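Long-range contacts in probable acetyltransferase (Pseudomonas aeruginosa PAO1, PDB 2EUI), which probably transfers acyl groups as a member of the GNAT acetyltransferase family, although its own substrate and cellular role are unknown: residues A[3-8]-A[48-53]; A[12-17]-A[58-63]; A[65-70]-A[81-86]; A[75-80]-A[108-113]. All coordinates share one frame; numbering follows the deposited sequence.

Contact 1: A[3-8]-A[48-53]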
loop_
_atom_site.group_PDB
_atom_site.type_symbol
_atom_site.label_atom_id
_atom_site.label_comp_id
_atom_site.label_asym_id
_atom_site.label_seq_id
_atom_site.Cartn_x
_atom_site.Cartn_y
_atom_site.Cartn_z
ATOM N N ILE A 3 5.221 -10.967 -21.772
ATOM C CA ILE A 3 4.556 -10.231 -20.703
ATOM C C ILE A 3 3.863 -9.018 -21.297
ATOM O O ILE A 3 4.407 -8.352 -22.171
ATOM C CB ILE A 3 5.552 -9.744 -19.627
ATOM C CG1 ILE A 3 6.385 -10.920 -19.105
ATOM C CG2 ILE A 3 4.788 -9.073 -18.485
ATOM C CD1 ILE A 3 5.577 -12.107 -18.628
ATOM N N VAL A 4 2.661 -8.735 -20.815
ATOM C CA VAL A 4 1.886 -7.608 -21.311
ATOM C C VAL A 4 1.107 -6.939 -20.180
ATOM O O VAL A 4 0.646 -7.612 -19.252
ATOM C CB VAL A 4 0.910 -8.091 -22.415
ATOM C CG1 VAL A 4 -0.398 -7.309 -22.372
ATOM C CG2 VAL A 4 1.568 -7.939 -23.769
ATOM N N GLN A 5 0.962 -5.618 -20.243
ATOM C CA GLN A 5 0.210 -4.940 -19.201
ATOM C C GLN A 5 -1.289 -5.070 -19.413
ATOM O O GLN A 5 -1.818 -4.765 -20.478
ATOM C CB GLN A 5 0.586 -3.469 -19.109
ATOM C CG GLN A 5 -0.209 -2.713 -18.058
ATOM C CD GLN A 5 0.592 -1.589 -17.421
ATOM O OE1 GLN A 5 1.686 -1.268 -17.869
ATOM N NE2 GLN A 5 0.048 -0.988 -16.373
ATOM N N ALA A 6 -1.972 -5.549 -18.386
ATOM C CA ALA A 6 -3.406 -5.721 -18.451
ATOM C C ALA A 6 -4.112 -4.379 -18.590
ATOM O O ALA A 6 -3.739 -3.396 -17.956
ATOM C CB ALA A 6 -3.894 -6.435 -17.202
ATOM N N THR A 7 -5.120 -4.345 -19.450
ATOM C CA THR A 7 -5.932 -3.154 -19.638
ATOM C C THR A 7 -7.357 -3.672 -19.552
ATOM O O THR A 7 -7.569 -4.882 -19.375
ATOM C CB THR A 7 -5.717 -2.489 -21.019
ATOM O OG1 THR A 7 -6.144 -3.376 -22.057
ATOM C CG2 THR A 7 -4.262 -2.153 -21.223
ATOM N N LEU A 8 -8.330 -2.776 -19.685
ATOM C CA LEU A 8 -9.733 -3.170 -19.615
ATOM C C LEU A 8 -10.046 -4.307 -20.595
ATOM O O LEU A 8 -10.911 -5.132 -20.327
ATOM C CB LEU A 8 -10.630 -1.959 -19.894
ATOM C CG LEU A 8 -11.969 -1.958 -19.147
ATOM C CD1 LEU A 8 -11.711 -2.058 -17.656
ATOM C CD2 LEU A 8 -12.751 -0.696 -19.452
ATOM N N VAL A 48 -0.974 -1.842 -11.395
ATOM C CA VAL A 48 -0.339 -2.308 -12.612
ATOM C C VAL A 48 -0.448 -3.818 -12.533
ATOM O O VAL A 48 0.014 -4.427 -11.570
ATOM C CB VAL A 48 1.156 -1.918 -12.676
ATOM C CG1 VAL A 48 1.779 -2.449 -13.955
ATOM C CG2 VAL A 48 1.308 -0.422 -12.600
ATOM N N ILE A 49 -1.083 -4.409 -13.538
ATOM C CA ILE A 49 -1.260 -5.851 -13.611
ATOM C C ILE A 49 -0.499 -6.403 -14.813
ATOM O O ILE A 49 -0.788 -6.045 -15.950
ATOM C CB ILE A 49 -2.757 -6.204 -13.762
ATOM C CG1 ILE A 49 -3.485 -5.877 -12.457
ATOM C CG2 ILE A 49 -2.931 -7.676 -14.182
ATOM C CD1 ILE A 49 -4.969 -6.125 -12.505
ATOM N N TYR A 50 0.480 -7.266 -14.566
ATOM C CA TYR A 50 1.233 -7.858 -15.665
ATOM C C TYR A 50 0.665 -9.235 -15.974
ATOM O O TYR A 50 0.316 -9.987 -15.070
ATOM C CB TYR A 50 2.722 -7.971 -15.321
ATOM C CG TYR A 50 3.429 -6.644 -15.227
ATOM C CD1 TYR A 50 3.466 -5.772 -16.316
ATOM C CD2 TYR A 50 4.026 -6.237 -14.037
ATOM C CE1 TYR A 50 4.076 -4.521 -16.218
ATOM C CE2 TYR A 50 4.641 -4.990 -13.925
ATOM C CZ TYR A 50 4.660 -4.137 -15.017
ATOM O OH TYR A 50 5.243 -2.895 -14.896
ATOM N N LEU A 51 0.571 -9.539 -17.264
ATOM C CA LEU A 51 0.037 -10.807 -17.738
ATOM C C LEU A 51 1.069 -11.589 -18.538
ATOM O O LEU A 51 1.658 -11.056 -19.480
ATOM C CB LEU A 51 -1.184 -10.574 -18.642
ATOM C CG LEU A 51 -2.365 -9.779 -18.085
ATOM C CD1 LEU A 51 -3.423 -9.550 -19.167
ATOM C CD2 LEU A 51 -2.938 -10.522 -16.895
ATOM N N ALA A 52 1.283 -12.848 -18.163
ATOM C CA ALA A 52 2.215 -13.724 -18.883
ATOM C C ALA A 52 1.390 -14.502 -19.905
ATOM O O ALA A 52 0.552 -15.332 -19.533
ATOM C CB ALA A 52 2.908 -14.698 -17.915
ATOM N N LEU A 53 1.622 -14.228 -21.188
ATOM C CA LEU A 53 0.881 -14.898 -22.259
ATOM C C LEU A 53 1.751 -15.801 -23.130
ATOM O O LEU A 53 2.873 -15.435 -23.495
ATOM C CB LEU A 53 0.201 -13.862 -23.152
ATOM C CG LEU A 53 -0.537 -12.719 -22.457
ATOM C CD1 LEU A 53 -1.380 -11.951 -23.484
ATOM C CD2 LEU A 53 -1.412 -13.275 -21.329
#
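Ile3, Gln5 and Ala6 lie against Ile49, Tyr50 and Ala52 where strand 2-5 joins strand 48-53 as the outermost antiparallel strand of the GNAT sheet within this chain. Backbone bonding sets the register. Val4 and Leu51 form a hydrogen-bonded pair, with Val4 N giving to Leu51 O at 2.9 Å and Leu51 N to Val4 O at 2.8 Å. Two residues on, Ala6 N gives to Ile49 O at 2.8 Å, nearly along the C=O axis. Between these bonds Gln5 CA makes a CA-H...O contact with Ile49 O; beyond the pair Ile3 CA does the same to Leu51 O.

Apolar contacts differ on the two faces. Beside helix 92-109, Ile3 forks: CG2, anti to its backbone N, meets Tyr50 CB, while CD1 lies 3.8 Å from Ala52 CB. Tyr50 continues this layer, its ring edge-to-face with that of His102. On the opposite face Ala6 CB touches both Ile49 CG2 and Leu51 CD1, the latter at 3.7 Å, and also Leu42 of helix 31-44.

The remaining approach is polar against apolar. The Gln5 side chain runs roughly at a right angle to Val48 and rests its amide on CG1; that same Val48 methyl sits 3.5 Å above the plane of the Tyr50 ring, offset toward the rim.

Contact 2: A[12-17]-A[58-63]; sequences DLLAPL and DRLLGF
Leu60 and Leu17 meet at the middle of this contact, where Leu17 CD2 comes to 3.5 Å from Leu60 CG. Leu60 CD2 goes deeper, to 3.4 Å from Leu14 CA, and so fits against the helix backbone as well as its side chains. Phe63 meets Leu14 and Leu17 in different ways. Leu14 CD1 stands over a face of its ring, a CH-pi contact with CD1 4.0 Å from the ring centroid and 29° off the normal. Leu17 CD2 instead lies in the ring plane, at the edge, 3.6 Å from Phe63 CD2. At the outer end both methyls of Leu13 rest on Asp58 O.

The first torsion of Phe63 puts CG between the backbone N and the carbonyl carbon (chi1 75°), where Leu14 CD1 touches it. Around this shell, Leu51 and Leu53 back Leu60, Tyr85 touches both Leu17 and Phe63, and Leu38 of helix 31-44 flanks Leu14. Asp12, pointing elsewhere, forms a salt bridge with Arg35. Helix 11-24 thus packs on the sheet of the GNAT fold at a short-segment angle of 69°. With no hydrogen bond across it, the fit depends on the shapes of the leucine branches and the aromatic ring, held by dispersion and burial.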
loop_
_atom_site.group_PDB
_atom_site.type_symbol
_atom_site.label_atom_id
_atom_site.label_comp_id
_atom_site.label_asym_id
_atom_site.label_seq_id
_atom_site.Cartn_x
_atom_site.Cartn_y
_atom_site.Cartn_z
ATOM N N ASP A 12 -11.948 -9.940 -19.173
ATOM C CA ASP A 12 -12.561 -11.258 -19.288
ATOM C C ASP A 12 -11.552 -12.395 -19.310
ATOM O O ASP A 12 -11.858 -13.511 -18.883
ATOM C CB ASP A 12 -13.446 -11.345 -20.534
ATOM C CG ASP A 12 -14.732 -10.546 -20.396
ATOM O OD1 ASP A 12 -15.376 -10.619 -19.323
ATOM O OD2 ASP A 12 -15.102 -9.848 -21.366
ATOM N N LEU A 13 -10.351 -12.117 -19.802
ATOM C CA LEU A 13 -9.322 -13.144 -19.865
ATOM C C LEU A 13 -8.701 -13.378 -18.490
ATOM O O LEU A 13 -8.364 -14.508 -18.132
ATOM C CB LEU A 13 -8.230 -12.749 -20.865
ATOM C CG LEU A 13 -7.108 -13.786 -20.972
ATOM C CD1 LEU A 13 -7.680 -15.109 -21.459
ATOM C CD2 LEU A 13 -6.030 -13.304 -21.907
ATOM N N LEU A 14 -8.584 -12.298 -17.722
ATOM C CA LEU A 14 -7.975 -12.328 -16.397
ATOM C C LEU A 14 -8.927 -12.600 -15.236
ATOM O O LEU A 14 -8.512 -13.135 -14.204
ATOM C CB LEU A 14 -7.237 -11.003 -16.161
ATOM C CG LEU A 14 -6.673 -10.714 -14.775
ATOM C CD1 LEU A 14 -5.550 -11.696 -14.468
ATOM C CD2 LEU A 14 -6.193 -9.269 -14.721
ATOM N N ALA A 15 -10.197 -12.233 -15.396
ATOM C CA ALA A 15 -11.189 -12.443 -14.343
ATOM C C ALA A 15 -11.209 -13.884 -13.816
ATOM O O ALA A 15 -11.071 -14.120 -12.617
ATOM C CB ALA A 15 -12.550 -12.061 -14.845
ATOM N N PRO A 16 -11.373 -14.870 -14.706
ATOM C CA PRO A 16 -11.394 -16.249 -14.218
ATOM C C PRO A 16 -10.110 -16.685 -13.509
ATOM O O PRO A 16 -10.154 -17.440 -12.528
ATOM C CB PRO A 16 -11.696 -17.057 -15.481
ATOM C CG PRO A 16 -11.128 -16.206 -16.568
ATOM C CD PRO A 16 -11.551 -14.824 -16.166
ATOM N N LEU A 17 -8.967 -16.210 -13.992
ATOM C CA LEU A 17 -7.704 -16.580 -13.360
ATOM C C LEU A 17 -7.523 -15.869 -12.023
ATOM O O LEU A 17 -6.827 -16.368 -11.142
ATOM C CB LEU A 17 -6.516 -16.254 -14.263
ATOM C CG LEU A 17 -5.247 -16.923 -13.726
ATOM C CD1 LEU A 17 -5.462 -18.437 -13.703
ATOM C CD2 LEU A 17 -4.049 -16.557 -14.587
ATOM N N ASP A 58 -3.541 -16.038 -26.951
ATOM C CA ASP A 58 -3.726 -15.194 -25.785
ATOM C C ASP A 58 -4.264 -16.018 -24.620
ATOM O O ASP A 58 -5.385 -15.800 -24.165
ATOM C CB ASP A 58 -4.706 -14.040 -26.084
ATOM C CG ASP A 58 -4.132 -13.004 -27.053
ATOM O OD1 ASP A 58 -3.009 -12.514 -26.808
ATOM O OD2 ASP A 58 -4.811 -12.672 -28.050
ATOM N N ARG A 59 -3.485 -16.980 -24.139
ATOM C CA ARG A 59 -3.952 -17.748 -23.002
ATOM C C ARG A 59 -3.105 -17.367 -21.785
ATOM O O ARG A 59 -1.883 -17.459 -21.782
ATOM C CB ARG A 59 -3.931 -19.253 -23.307
ATOM C CG ARG A 59 -2.773 -20.044 -22.782
ATOM C CD ARG A 59 -3.207 -21.497 -22.571
ATOM N NE ARG A 59 -2.204 -22.278 -21.852
ATOM C CZ ARG A 59 -1.053 -22.660 -22.385
ATOM N NH1 ARG A 59 -0.768 -22.336 -23.646
ATOM N NH2 ARG A 59 -0.183 -23.352 -21.658
ATOM N N LEU A 60 -3.792 -16.882 -20.765
ATOM C CA LEU A 60 -3.174 -16.431 -19.532
ATOM C C LEU A 60 -2.507 -17.566 -18.732
ATOM O O LEU A 60 -3.183 -18.440 -18.185
ATOM C CB LEU A 60 -4.253 -15.738 -18.702
ATOM C CG LEU A 60 -3.888 -14.771 -17.585
ATOM C CD1 LEU A 60 -2.981 -13.654 -18.117
ATOM C CD2 LEU A 60 -5.188 -14.212 -17.009
ATOM N N LEU A 61 -1.176 -17.533 -18.658
ATOM C CA LEU A 61 -0.410 -18.556 -17.942
ATOM C C LEU A 61 -0.236 -18.142 -16.499
ATOM O O LEU A 61 -0.039 -18.974 -15.607
ATOM C CB LEU A 61 0.965 -18.733 -18.588
ATOM C CG LEU A 61 0.958 -18.945 -20.109
ATOM C CD1 LEU A 61 2.325 -18.638 -20.655
ATOM C CD2 LEU A 61 0.529 -20.366 -20.454
ATOM N N GLY A 62 -0.304 -16.839 -16.275
ATOM C CA GLY A 62 -0.154 -16.324 -14.931
ATOM C C GLY A 62 -0.279 -14.813 -14.935
ATOM O O GLY A 62 -0.357 -14.185 -15.996
ATOM N N PHE A 63 -0.309 -14.215 -13.755
ATOM C CA PHE A 63 -0.422 -12.781 -13.705
ATOM C C PHE A 63 0.198 -12.226 -12.433
ATOM O O PHE A 63 0.451 -12.948 -11.472
ATOM C CB PHE A 63 -1.889 -12.370 -13.818
ATOM C CG PHE A 63 -2.668 -12.607 -12.572
ATOM C CD1 PHE A 63 -2.687 -11.657 -11.559
ATOM C CD2 PHE A 63 -3.324 -13.810 -12.371
ATOM C CE1 PHE A 63 -3.346 -11.909 -10.366
ATOM C CE2 PHE A 63 -3.987 -14.067 -11.173
ATOM C CZ PHE A 63 -3.997 -13.118 -10.173
#

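Contact 3: A[65-70]-A[81-86]; sequences QLYPSF and LNDIYV
Gln65 faces both Asn82 and Asp83, a classic beta bulge in the antiparallel pairing of strands 60-71 and 76-86. The tight part has two elements. Gln65 N gives a hydrogen bond to Asp83 O at 2.9 Å, the donor standing above the carbonyl plane. Past the bulge the register has moved by one and Leu66 pairs with Leu81; Leu81 CD1 packs 3.7 Å from Leu66 CG, on the side where Leu100 of helix 92-109 touches Leu81. At the bulge itself the bonds to Gln65 O are longer: Asn82 N reaches it at 3.2 Å, bent to 137°, and Asp83 N only weakly.

The other face is polar, and within this chain few direct bonds join it. Asn82 CG is anti to its backbone N (chi1 175°), and its CB lies 3.5 Å from Tyr67 CE2, with ring and amide planes 44° apart. Gln65 and Asp83 run side by side, pointing the same way. The second subunit supplies the stronger partner: its Ser72 hydrogen-bonds through OG to Tyr67 OH, Asn82 OD1 and Asp83 OD2, and its Phe70 meets the Tyr67 ring edge-to-face.

A bulge in a central strand recurs in GNAT enzymes, where it borders the acetyl-CoA site, so a similar role is plausible here. The single proton of the serine hydroxyl cannot fully serve both Asn82 OD1 and Asp83 OD2, so these acceptors probably compete for it.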
loop_
_atom_site.group_PDB
_atom_site.type_symbol
_atom_site.label_atom_id
_atom_site.label_comp_id
_atom_site.label_asym_id
_atom_site.label_seq_id
_atom_site.Cartn_x
_atom_site.Cartn_y
_atom_site.Cartn_z
ATOM N N GLN A 65 0.258 -8.462 -9.813
ATOM C CA GLN A 65 -0.346 -7.164 -9.516
ATOM C C GLN A 65 0.428 -6.375 -8.467
ATOM O O GLN A 65 0.827 -6.900 -7.420
ATOM C CB GLN A 65 -1.814 -7.293 -9.075
ATOM C CG GLN A 65 -2.524 -5.944 -8.914
ATOM C CD GLN A 65 -4.035 -6.082 -8.710
ATOM O OE1 GLN A 65 -4.502 -6.868 -7.870
ATOM N NE2 GLN A 65 -4.803 -5.311 -9.473
ATOM N N LEU A 66 0.654 -5.107 -8.775
ATOM C CA LEU A 66 1.364 -4.231 -7.871
ATOM C C LEU A 66 0.516 -2.997 -7.658
ATOM O O LEU A 66 -0.227 -2.592 -8.549
ATOM C CB LEU A 66 2.718 -3.825 -8.467
ATOM C CG LEU A 66 3.724 -4.920 -8.842
ATOM C CD1 LEU A 66 3.399 -5.501 -10.206
ATOM C CD2 LEU A 66 5.099 -4.323 -8.870
ATOM N N TYR A 67 0.605 -2.417 -6.467
ATOM C CA TYR A 67 -0.127 -1.190 -6.165
ATOM C C TYR A 67 0.864 -0.055 -5.981
ATOM O O TYR A 67 1.811 -0.167 -5.208
ATOM C CB TYR A 67 -0.969 -1.337 -4.897
ATOM C CG TYR A 67 -2.028 -2.402 -4.992
ATOM C CD1 TYR A 67 -2.837 -2.506 -6.126
ATOM C CD2 TYR A 67 -2.213 -3.322 -3.961
ATOM C CE1 TYR A 67 -3.804 -3.507 -6.232
ATOM C CE2 TYR A 67 -3.178 -4.326 -4.056
ATOM C CZ TYR A 67 -3.968 -4.412 -5.194
ATOM O OH TYR A 67 -4.934 -5.384 -5.291
ATOM N N PRO A 68 0.658 1.056 -6.697
ATOM C CA PRO A 68 1.535 2.227 -6.612
ATOM C C PRO A 68 1.463 2.902 -5.237
ATOM O O PRO A 68 0.379 3.061 -4.676
ATOM C CB PRO A 68 0.999 3.125 -7.715
ATOM C CG PRO A 68 -0.471 2.845 -7.654
ATOM C CD PRO A 68 -0.501 1.336 -7.561
ATOM N N SER A 69 2.616 3.282 -4.691
ATOM C CA SER A 69 2.663 3.954 -3.396
ATOM C C SER A 69 3.832 4.933 -3.317
ATOM O O SER A 69 4.538 5.133 -4.299
ATOM C CB SER A 69 2.756 2.935 -2.256
ATOM O OG SER A 69 2.447 3.559 -1.014
ATOM N N PHE A 70 4.029 5.540 -2.151
ATOM C CA PHE A 70 5.103 6.520 -1.969
ATOM C C PHE A 70 5.699 6.501 -0.569
ATOM O O PHE A 70 5.104 5.993 0.380
ATOM C CB PHE A 70 4.587 7.950 -2.224
ATOM C CG PHE A 70 4.108 8.190 -3.622
ATOM C CD1 PHE A 70 5.006 8.472 -4.644
ATOM C CD2 PHE A 70 2.759 8.100 -3.929
ATOM C CE1 PHE A 70 4.564 8.651 -5.943
ATOM C CE2 PHE A 70 2.316 8.279 -5.226
ATOM C CZ PHE A 70 3.225 8.556 -6.232
ATOM N N LEU A 81 3.640 -5.108 -3.700
ATOM C CA LEU A 81 3.415 -6.296 -4.505
ATOM C C LEU A 81 2.409 -7.148 -3.755
ATOM O O LEU A 81 2.754 -7.813 -2.783
ATOM C CB LEU A 81 4.727 -7.055 -4.675
ATOM C CG LEU A 81 4.765 -8.321 -5.531
ATOM C CD1 LEU A 81 4.283 -8.029 -6.957
ATOM C CD2 LEU A 81 6.195 -8.841 -5.539
ATOM N N ASN A 82 1.159 -7.127 -4.196
ATOM C CA ASN A 82 0.125 -7.901 -3.521
ATOM C C ASN A 82 -0.065 -9.311 -4.061
ATOM O O ASN A 82 -0.067 -10.268 -3.284
ATOM C CB ASN A 82 -1.226 -7.176 -3.593
ATOM C CG ASN A 82 -2.365 -8.000 -3.005
ATOM O OD1 ASN A 82 -3.542 -7.721 -3.242
ATOM N ND2 ASN A 82 -2.016 -9.019 -2.228
ATOM N N ASP A 83 -0.230 -9.424 -5.382
ATOM C CA ASP A 83 -0.482 -10.713 -6.029
ATOM C C ASP A 83 0.520 -11.180 -7.073
ATOM O O ASP A 83 1.079 -10.399 -7.844
ATOM C CB ASP A 83 -1.852 -10.723 -6.720
ATOM C CG ASP A 83 -2.884 -9.888 -6.003
ATOM O OD1 ASP A 83 -3.228 -10.225 -4.847
ATOM O OD2 ASP A 83 -3.355 -8.893 -6.610
ATOM N N ILE A 84 0.703 -12.489 -7.097
ATOM C CA ILE A 84 1.569 -13.161 -8.044
ATOM C C ILE A 84 0.906 -14.535 -8.124
ATOM O O ILE A 84 0.515 -15.098 -7.108
ATOM C CB ILE A 84 3.055 -13.221 -7.538
ATOM C CG1 ILE A 84 3.902 -14.039 -8.507
ATOM C CG2 ILE A 84 3.139 -13.806 -6.140
ATOM C CD1 ILE A 84 4.093 -13.390 -9.852
ATOM N N TYR A 85 0.721 -15.060 -9.326
ATOM C CA TYR A 85 0.063 -16.359 -9.444
ATOM C C TYR A 85 0.150 -17.010 -10.810
ATOM O O TYR A 85 0.005 -16.359 -11.848
ATOM C CB TYR A 85 -1.410 -16.227 -9.065
ATOM C CG TYR A 85 -2.183 -17.525 -9.116
ATOM C CD1 TYR A 85 -2.088 -18.455 -8.078
ATOM C CD2 TYR A 85 -3.020 -17.821 -10.191
ATOM C CE1 TYR A 85 -2.813 -19.644 -8.110
ATOM C CE2 TYR A 85 -3.747 -19.008 -10.231
ATOM C CZ TYR A 85 -3.639 -19.911 -9.190
ATOM O OH TYR A 85 -4.340 -21.087 -9.222
ATOM N N VAL A 86 0.371 -18.315 -10.794
ATOM C CA VAL A 86 0.463 -19.081 -12.029
ATOM C C VAL A 86 -0.643 -20.128 -12.046
ATOM O O VAL A 86 -1.057 -20.608 -11.002
ATOM C CB VAL A 86 1.827 -19.791 -12.144
ATOM C CG1 VAL A 86 1.920 -20.505 -13.478
ATOM C CG2 VAL A 86 2.959 -18.779 -11.997
#

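Contact 4: A[75-80]-A[108-113]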
loop_
_atom_site.group_PDB
_atom_site.type_symbol
_atom_site.label_atom_id
_atom_site.label_comp_id
_atom_site.label_asym_id
_atom_site.label_seq_id
_atom_site.Cartn_x
_atom_site.Cartn_y
_atom_site.Cartn_z
ATOM N N LEU A 75 10.690 11.061 -0.347
ATOM C CA LEU A 75 10.004 11.667 -1.488
ATOM C C LEU A 75 10.141 10.877 -2.770
ATOM O O LEU A 75 10.270 11.448 -3.849
ATOM C CB LEU A 75 10.532 13.082 -1.720
ATOM C CG LEU A 75 10.539 13.949 -0.470
ATOM C CD1 LEU A 75 11.342 15.204 -0.705
ATOM C CD2 LEU A 75 9.100 14.253 -0.083
ATOM N N LYS A 76 10.105 9.561 -2.648
ATOM C CA LYS A 76 10.226 8.697 -3.803
ATOM C C LYS A 76 9.099 7.652 -3.857
ATOM O O LYS A 76 8.346 7.455 -2.885
ATOM C CB LYS A 76 11.593 8.010 -3.779
ATOM C CG LYS A 76 12.776 8.905 -4.097
ATOM C CD LYS A 76 14.078 8.168 -3.827
ATOM C CE LYS A 76 15.187 8.579 -4.798
ATOM N NZ LYS A 76 14.900 8.183 -6.221
ATOM N N ARG A 77 8.989 6.995 -5.011
ATOM C CA ARG A 77 7.982 5.968 -5.258
ATOM C C ARG A 77 8.281 4.679 -4.487
ATOM O O ARG A 77 9.413 4.443 -4.079
ATOM C CB ARG A 77 7.938 5.673 -6.764
ATOM C CG ARG A 77 7.258 4.366 -7.150
ATOM C CD ARG A 77 5.755 4.504 -7.153
ATOM N NE ARG A 77 5.304 5.343 -8.260
ATOM C CZ ARG A 77 4.055 5.773 -8.395
ATOM N NH1 ARG A 77 3.149 5.445 -7.487
ATOM N NH2 ARG A 77 3.709 6.516 -9.439
ATOM N N VAL A 78 7.243 3.875 -4.274
ATOM C CA VAL A 78 7.342 2.579 -3.612
ATOM C C VAL A 78 6.331 1.690 -4.327
ATOM O O VAL A 78 5.277 2.169 -4.757
ATOM C CB VAL A 78 6.941 2.617 -2.124
ATOM C CG1 VAL A 78 6.855 1.194 -1.578
ATOM C CG2 VAL A 78 7.941 3.413 -1.336
ATOM N N TRP A 79 6.646 0.406 -4.466
ATOM C CA TRP A 79 5.732 -0.509 -5.127
ATOM C C TRP A 79 5.308 -1.635 -4.204
ATOM O O TRP A 79 6.139 -2.388 -3.705
ATOM C CB TRP A 79 6.359 -1.086 -6.404
ATOM C CG TRP A 79 6.412 -0.103 -7.518
ATOM C CD1 TRP A 79 7.495 0.618 -7.929
ATOM C CD2 TRP A 79 5.312 0.344 -8.309
ATOM N NE1 TRP A 79 7.134 1.498 -8.919
ATOM C CE2 TRP A 79 5.792 1.356 -9.168
ATOM C CE3 TRP A 79 3.953 0.008 -8.361
ATOM C CZ2 TRP A 79 4.969 2.018 -10.084
ATOM C CZ3 TRP A 79 3.135 0.670 -9.272
ATOM C CH2 TRP A 79 3.645 1.667 -10.113
ATOM N N ILE A 80 4.005 -1.725 -3.964
ATOM C CA ILE A 80 3.458 -2.767 -3.125
ATOM C C ILE A 80 3.162 -3.927 -4.061
ATOM O O ILE A 80 2.526 -3.751 -5.101
ATOM C CB ILE A 80 2.140 -2.335 -2.462
ATOM C CG1 ILE A 80 2.350 -1.074 -1.627
ATOM C CG2 ILE A 80 1.613 -3.450 -1.591
ATOM C CD1 ILE A 80 1.111 -0.645 -0.862
ATOM N N ARG A 108 12.577 -0.416 -10.743
ATOM C CA ARG A 108 13.869 0.211 -10.966
ATOM C C ARG A 108 13.673 1.336 -11.966
ATOM O O ARG A 108 14.012 2.483 -11.693
ATOM C CB ARG A 108 14.877 -0.804 -11.522
ATOM C CG ARG A 108 15.338 -1.847 -10.513
ATOM C CD ARG A 108 16.515 -2.644 -11.057
ATOM N NE ARG A 108 17.031 -3.628 -10.098
ATOM C CZ ARG A 108 17.579 -3.325 -8.918
ATOM N NH1 ARG A 108 17.683 -2.054 -8.538
ATOM N NH2 ARG A 108 18.033 -4.294 -8.121
ATOM N N GLU A 109 13.109 1.009 -13.122
ATOM C CA GLU A 109 12.874 2.010 -14.151
ATOM C C GLU A 109 12.165 3.269 -13.634
ATOM O O GLU A 109 12.377 4.362 -14.153
ATOM C CB GLU A 109 12.064 1.394 -15.288
ATOM C CG GLU A 109 12.854 0.443 -16.174
ATOM C CD GLU A 109 11.976 -0.272 -17.198
ATOM O OE1 GLU A 109 11.021 0.363 -17.711
ATOM O OE2 GLU A 109 12.255 -1.460 -17.493
ATOM N N THR A 110 11.328 3.123 -12.610
ATOM C CA THR A 110 10.597 4.270 -12.072
ATOM C C THR A 110 11.203 4.853 -10.809
ATOM O O THR A 110 10.523 5.547 -10.051
ATOM C CB THR A 110 9.129 3.926 -11.767
ATOM O OG1 THR A 110 9.079 2.801 -10.879
ATOM C CG2 THR A 110 8.376 3.628 -13.047
ATOM N N HIS A 111 12.474 4.554 -10.577
ATOM C CA HIS A 111 13.181 5.087 -9.427
ATOM C C HIS A 111 12.434 4.890 -8.112
ATOM O O HIS A 111 12.230 5.840 -7.350
ATOM C CB HIS A 111 13.448 6.573 -9.670
ATOM C CG HIS A 111 13.986 6.858 -11.036
ATOM N ND1 HIS A 111 15.236 6.445 -11.442
ATOM C CD2 HIS A 111 13.404 7.424 -12.123
ATOM C CE1 HIS A 111 15.401 6.736 -12.723
ATOM N NE2 HIS A 111 14.303 7.328 -13.159
ATOM N N ALA A 112 12.026 3.655 -7.844
ATOM C CA ALA A 112 11.321 3.352 -6.611
ATOM C C ALA A 112 12.367 3.186 -5.524
ATOM O O ALA A 112 13.467 2.728 -5.792
ATOM C CB ALA A 112 10.526 2.076 -6.769
ATOM N N VAL A 113 12.041 3.579 -4.300
ATOM C CA VAL A 113 12.985 3.435 -3.199
ATOM C C VAL A 113 13.024 1.964 -2.852
ATOM O O VAL A 113 14.082 1.393 -2.585
ATOM C CB VAL A 113 12.522 4.185 -1.923
ATOM C CG1 VAL A 113 13.640 4.201 -0.887
ATOM C CG2 VAL A 113 12.090 5.584 -2.270
HETATM O O HOH W 1 10.325 8.093 -7.413
#
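Arg77 and His111 are joined through a water: it accepts from Arg77 N and donates to His111 O, at 3.0 Å from each. The bridge lies where strand 76-86 meets the chain leaving helix 92-109, in a beta-alpha-beta unit of the GNAT fold. That helix ends in a Schellman motif, with His111 at positive phi and its N bonded to Arg108 O. Two residues later direct bonding takes over, Val113 N giving to Arg77 O at 2.8 Å and 168°.

Alongside, Trp79 turns an edge to the helix end. Ala112 CB lies near the ring plane, 3.6 Å from Trp79 CD1, while Arg77 CD rests over a face of the indole. Trp79 NE1 is modelled as a donor to Thr110 OG1, but both positions are uncertain; as modelled, Thr110 OG1 also bonds to Ala107 O in the helix. Val113 has backbone hydrogen bonds with the second subunit as well. The water thus satisfies two backbone groups, Arg77 N and His111 O, that stand too far apart to bond directly.

Overall arrangement
Four joints on one sheet illustrate how its chemistry changes along its width. Contact 3 lies nearest the centre of the chain and is the most buried; the other three are only partly so. Contacts 1 and 3 both pair antiparallel strands, one with regular register at an outer strand, the other with a bulge. Contact 2 is helix-on-sheet packing without a hydrogen bond, mostly apolar, whereas contact 4 combines a direct backbone bond with a water bridge at a helix end. Contacts 2 and 3 share strand 60-71, and contacts 3 and 4 share strand 76-86 and both touch the second subunit. Contacts 2 and 4 lie on opposite sides of the chain's centre, their centres about 27 Å apart.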